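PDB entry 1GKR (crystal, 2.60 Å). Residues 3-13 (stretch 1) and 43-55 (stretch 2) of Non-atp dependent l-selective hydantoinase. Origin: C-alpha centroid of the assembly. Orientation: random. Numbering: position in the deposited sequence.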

# COMPACT_ATOMS: atom_id res chain seq x y z
N ASP A 3 -25.72 -5.01 49.11
CA ASP A 3 -26.12 -3.62 49.25
C ASP A 3 -27.23 -3.29 48.27
O ASP A 3 -28.20 -2.62 48.63
CB ASP A 3 -24.94 -2.67 49.02
CG ASP A 3 -23.79 -2.92 49.99
OD1 ASP A 3 -24.06 -3.31 51.14
OD2 ASP A 3 -22.62 -2.73 49.60
N VAL A 4 -27.12 -3.76 47.04
CA VAL A 4 -28.15 -3.50 46.04
C VAL A 4 -28.15 -4.54 44.95
O VAL A 4 -27.11 -5.12 44.62
CB VAL A 4 -27.98 -2.08 45.41
CG1 VAL A 4 -26.57 -1.89 44.96
CG2 VAL A 4 -28.93 -1.91 44.22
N ILE A 5 -29.33 -4.79 44.39
CA ILE A 5 -29.51 -5.74 43.31
C ILE A 5 -30.28 -5.05 42.20
O ILE A 5 -31.35 -4.49 42.43
CB ILE A 5 -30.30 -6.98 43.76
CG1 ILE A 5 -29.41 -7.90 44.58
CG2 ILE A 5 -30.82 -7.75 42.54
CD1 ILE A 5 -30.13 -9.13 45.08
N VAL A 6 -29.72 -5.07 41.00
CA VAL A 6 -30.38 -4.48 39.85
C VAL A 6 -30.84 -5.71 39.09
O VAL A 6 -30.02 -6.47 38.59
CB VAL A 6 -29.41 -3.68 38.97
CG1 VAL A 6 -30.19 -2.93 37.91
CG2 VAL A 6 -28.58 -2.73 39.81
N LYS A 7 -32.15 -5.92 39.02
CA LYS A 7 -32.61 -7.10 38.32
C LYS A 7 -33.34 -6.89 37.02
O LYS A 7 -33.85 -5.80 36.74
CB LYS A 7 -33.42 -8.00 39.25
CG LYS A 7 -34.50 -7.36 40.06
CD LYS A 7 -34.88 -8.33 41.18
CE LYS A 7 -36.22 -7.98 41.81
NZ LYS A 7 -37.36 -8.01 40.82
N ASN A 8 -33.36 -7.96 36.22
CA ASN A 8 -33.99 -7.97 34.91
C ASN A 8 -33.25 -7.01 34.01
O ASN A 8 -33.84 -6.13 33.38
CB ASN A 8 -35.45 -7.57 35.01
CG ASN A 8 -36.20 -8.44 35.99
OD1 ASN A 8 -36.11 -9.67 35.92
ND2 ASN A 8 -36.93 -7.82 36.91
N CYS A 9 -31.94 -7.18 33.96
CA CYS A 9 -31.10 -6.33 33.13
C CYS A 9 -30.86 -7.02 31.82
O CYS A 9 -30.74 -8.24 31.77
CB CYS A 9 -29.73 -6.12 33.77
SG CYS A 9 -29.71 -5.39 35.38
N ARG A 10 -30.80 -6.24 30.76
CA ARG A 10 -30.45 -6.78 29.46
C ARG A 10 -29.09 -6.09 29.35
O ARG A 10 -28.93 -5.03 28.77
CB ARG A 10 -31.43 -6.31 28.39
CG ARG A 10 -31.65 -7.35 27.32
CD ARG A 10 -32.54 -6.84 26.21
NE ARG A 10 -33.92 -6.70 26.65
CZ ARG A 10 -34.74 -7.74 26.82
NH1 ARG A 10 -34.30 -8.97 26.57
NH2 ARG A 10 -35.98 -7.54 27.24
N LEU A 11 -28.13 -6.72 30.00
CA LEU A 11 -26.76 -6.25 30.13
C LEU A 11 -25.95 -6.26 28.83
O LEU A 11 -25.76 -7.31 28.22
CB LEU A 11 -26.10 -7.12 31.19
CG LEU A 11 -24.67 -6.93 31.64
CD1 LEU A 11 -24.36 -5.46 31.86
CD2 LEU A 11 -24.49 -7.72 32.93
N VAL A 12 -25.47 -5.10 28.40
CA VAL A 12 -24.71 -5.04 27.16
C VAL A 12 -23.21 -4.79 27.31
O VAL A 12 -22.76 -3.98 28.12
CB VAL A 12 -25.32 -4.01 26.15
CG1 VAL A 12 -26.32 -3.14 26.85
CG2 VAL A 12 -24.25 -3.18 25.49
N SER A 13 -22.44 -5.54 26.52
CA SER A 13 -20.99 -5.44 26.51
C SER A 13 -20.62 -5.34 25.04
O SER A 13 -21.50 -5.40 24.19
CB SER A 13 -20.34 -6.68 27.13
OG SER A 13 -20.53 -7.81 26.31
N ARG A 43 -31.28 -2.64 49.07
CA ARG A 43 -32.02 -1.89 48.07
C ARG A 43 -32.18 -2.74 46.82
O ARG A 43 -31.30 -3.52 46.48
CB ARG A 43 -31.26 -0.58 47.79
CG ARG A 43 -31.70 0.25 46.57
CD ARG A 43 -32.90 1.18 46.82
NE ARG A 43 -33.18 2.06 45.68
CZ ARG A 43 -32.48 3.15 45.35
NH1 ARG A 43 -31.42 3.53 46.07
NH2 ARG A 43 -32.83 3.85 44.27
N THR A 44 -33.31 -2.61 46.14
CA THR A 44 -33.55 -3.36 44.92
C THR A 44 -34.01 -2.46 43.78
O THR A 44 -34.93 -1.66 43.93
CB THR A 44 -34.58 -4.48 45.15
OG1 THR A 44 -33.91 -5.63 45.67
CG2 THR A 44 -35.28 -4.86 43.86
N ILE A 45 -33.36 -2.60 42.63
CA ILE A 45 -33.72 -1.82 41.47
C ILE A 45 -34.19 -2.78 40.39
O ILE A 45 -33.51 -3.76 40.08
CB ILE A 45 -32.51 -1.06 40.89
CG1 ILE A 45 -31.76 -0.30 41.98
CG2 ILE A 45 -32.99 -0.14 39.79
CD1 ILE A 45 -32.42 0.97 42.38
N ASP A 46 -35.35 -2.52 39.82
CA ASP A 46 -35.86 -3.38 38.77
C ASP A 46 -35.66 -2.66 37.46
O ASP A 46 -36.28 -1.61 37.23
CB ASP A 46 -37.34 -3.66 38.96
CG ASP A 46 -37.84 -4.82 38.10
OD1 ASP A 46 -37.38 -4.97 36.94
OD2 ASP A 46 -38.70 -5.59 38.60
N ALA A 47 -34.81 -3.20 36.59
CA ALA A 47 -34.56 -2.57 35.30
C ALA A 47 -35.72 -2.86 34.35
O ALA A 47 -35.86 -2.22 33.30
CB ALA A 47 -33.25 -3.09 34.71
N GLY A 48 -36.56 -3.82 34.73
CA GLY A 48 -37.71 -4.17 33.92
C GLY A 48 -37.37 -4.60 32.51
O GLY A 48 -38.17 -4.42 31.59
N GLY A 49 -36.17 -5.15 32.33
CA GLY A 49 -35.77 -5.60 31.02
C GLY A 49 -35.19 -4.54 30.10
O GLY A 49 -35.02 -4.80 28.89
N LYS A 50 -34.89 -3.36 30.62
CA LYS A 50 -34.30 -2.32 29.78
C LYS A 50 -32.82 -2.63 29.64
O LYS A 50 -32.27 -3.44 30.39
CB LYS A 50 -34.48 -0.94 30.39
CG LYS A 50 -35.93 -0.55 30.63
CD LYS A 50 -36.08 0.96 30.79
CE LYS A 50 -37.35 1.30 31.55
NZ LYS A 50 -37.25 0.77 32.94
N PHE A 51 -32.17 -2.01 28.67
CA PHE A 51 -30.75 -2.23 28.49
C PHE A 51 -29.95 -1.59 29.62
O PHE A 51 -30.23 -0.45 30.04
CB PHE A 51 -30.29 -1.64 27.17
CG PHE A 51 -30.80 -2.38 25.99
CD1 PHE A 51 -30.34 -3.66 25.71
CD2 PHE A 51 -31.77 -1.82 25.17
CE1 PHE A 51 -30.85 -4.38 24.63
CE2 PHE A 51 -32.29 -2.52 24.09
CZ PHE A 51 -31.83 -3.81 23.82
N VAL A 52 -28.97 -2.33 30.13
CA VAL A 52 -28.11 -1.81 31.17
C VAL A 52 -26.69 -1.86 30.60
O VAL A 52 -26.29 -2.87 30.04
CB VAL A 52 -28.20 -2.66 32.44
CG1 VAL A 52 -27.14 -2.21 33.45
CG2 VAL A 52 -29.58 -2.52 33.05
N MET A 53 -25.95 -0.76 30.72
CA MET A 53 -24.59 -0.70 30.20
C MET A 53 -23.65 -0.10 31.23
O MET A 53 -24.09 0.49 32.22
CB MET A 53 -24.53 0.15 28.93
CG MET A 53 -24.89 1.60 29.15
SD MET A 53 -24.82 2.56 27.63
CE MET A 53 -23.16 3.10 27.65
N PRO A 54 -22.33 -0.27 31.04
CA PRO A 54 -21.39 0.29 32.01
C PRO A 54 -21.41 1.81 31.90
O PRO A 54 -21.80 2.35 30.86
CB PRO A 54 -20.04 -0.28 31.58
CG PRO A 54 -20.43 -1.52 30.82
CD PRO A 54 -21.61 -1.07 30.03
N GLY A 55 -21.01 2.49 32.97
CA GLY A 55 -20.99 3.93 32.93
C GLY A 55 -20.05 4.36 31.81
O GLY A 55 -19.04 3.70 31.55

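Two parallel ladders, offset by two residues, join the stretches and bury 944 Å² between them. On the sheet face carrying V4, V6, R43 and I45, I45 is the bump that meets both valines: its CG1 lies 4.0 Å from V4 CG2 and its CB 4.2 Å from V6 CG1. Farther along, the small A47 points toward stretch 1, and its CB abuts a patch made by V6 and C9, 4.4 Å from V6 CG1 and 4.3 Å from C9 SG. V52 continues the apolar contact, with CG2 3.7 Å from C9 CB. In the second ladder V12 supplies the bump: its CG1 fits between F51 CD1 (4.2 Å) and M53 CB (4.3 Å). R10 brings its CD to 3.4 Å from F51 CE1 before its guanidinium leads off past the ring, and its NE makes a weak bond to G49 O (3.1 Å).

The backbone holds these fits in register. Strands 4-7 and 44-46 run nearly parallel, at 12°, and I45 bonds through both its N and its O, to I5 O and K7 N respectively (2.8 Å each). In the second ladder the strands cross at -38°, and R10 and V52 anchor it, V52 N donating to R10 O (3.0 Å) and V12 N to V52 O (2.9 Å). The extra residues of stretch 2 are taken up by a type I' turn, A47 to K50, whose G49 lies against the corner at N8, G49 N donating to N8 O (2.7 Å). A side chain on G49 would jam against the preceding carbonyl, and its CB would sit 3.5 Å from R10 NH2.

Polar groups gather at D46. N8 ND2 donates to D46 OD1 (2.9 Å), which also accepts from G48 N (2.6 Å), tying the turn to the corner; K7 NZ forms a salt bridge with D46 OD2 (3.5 Å).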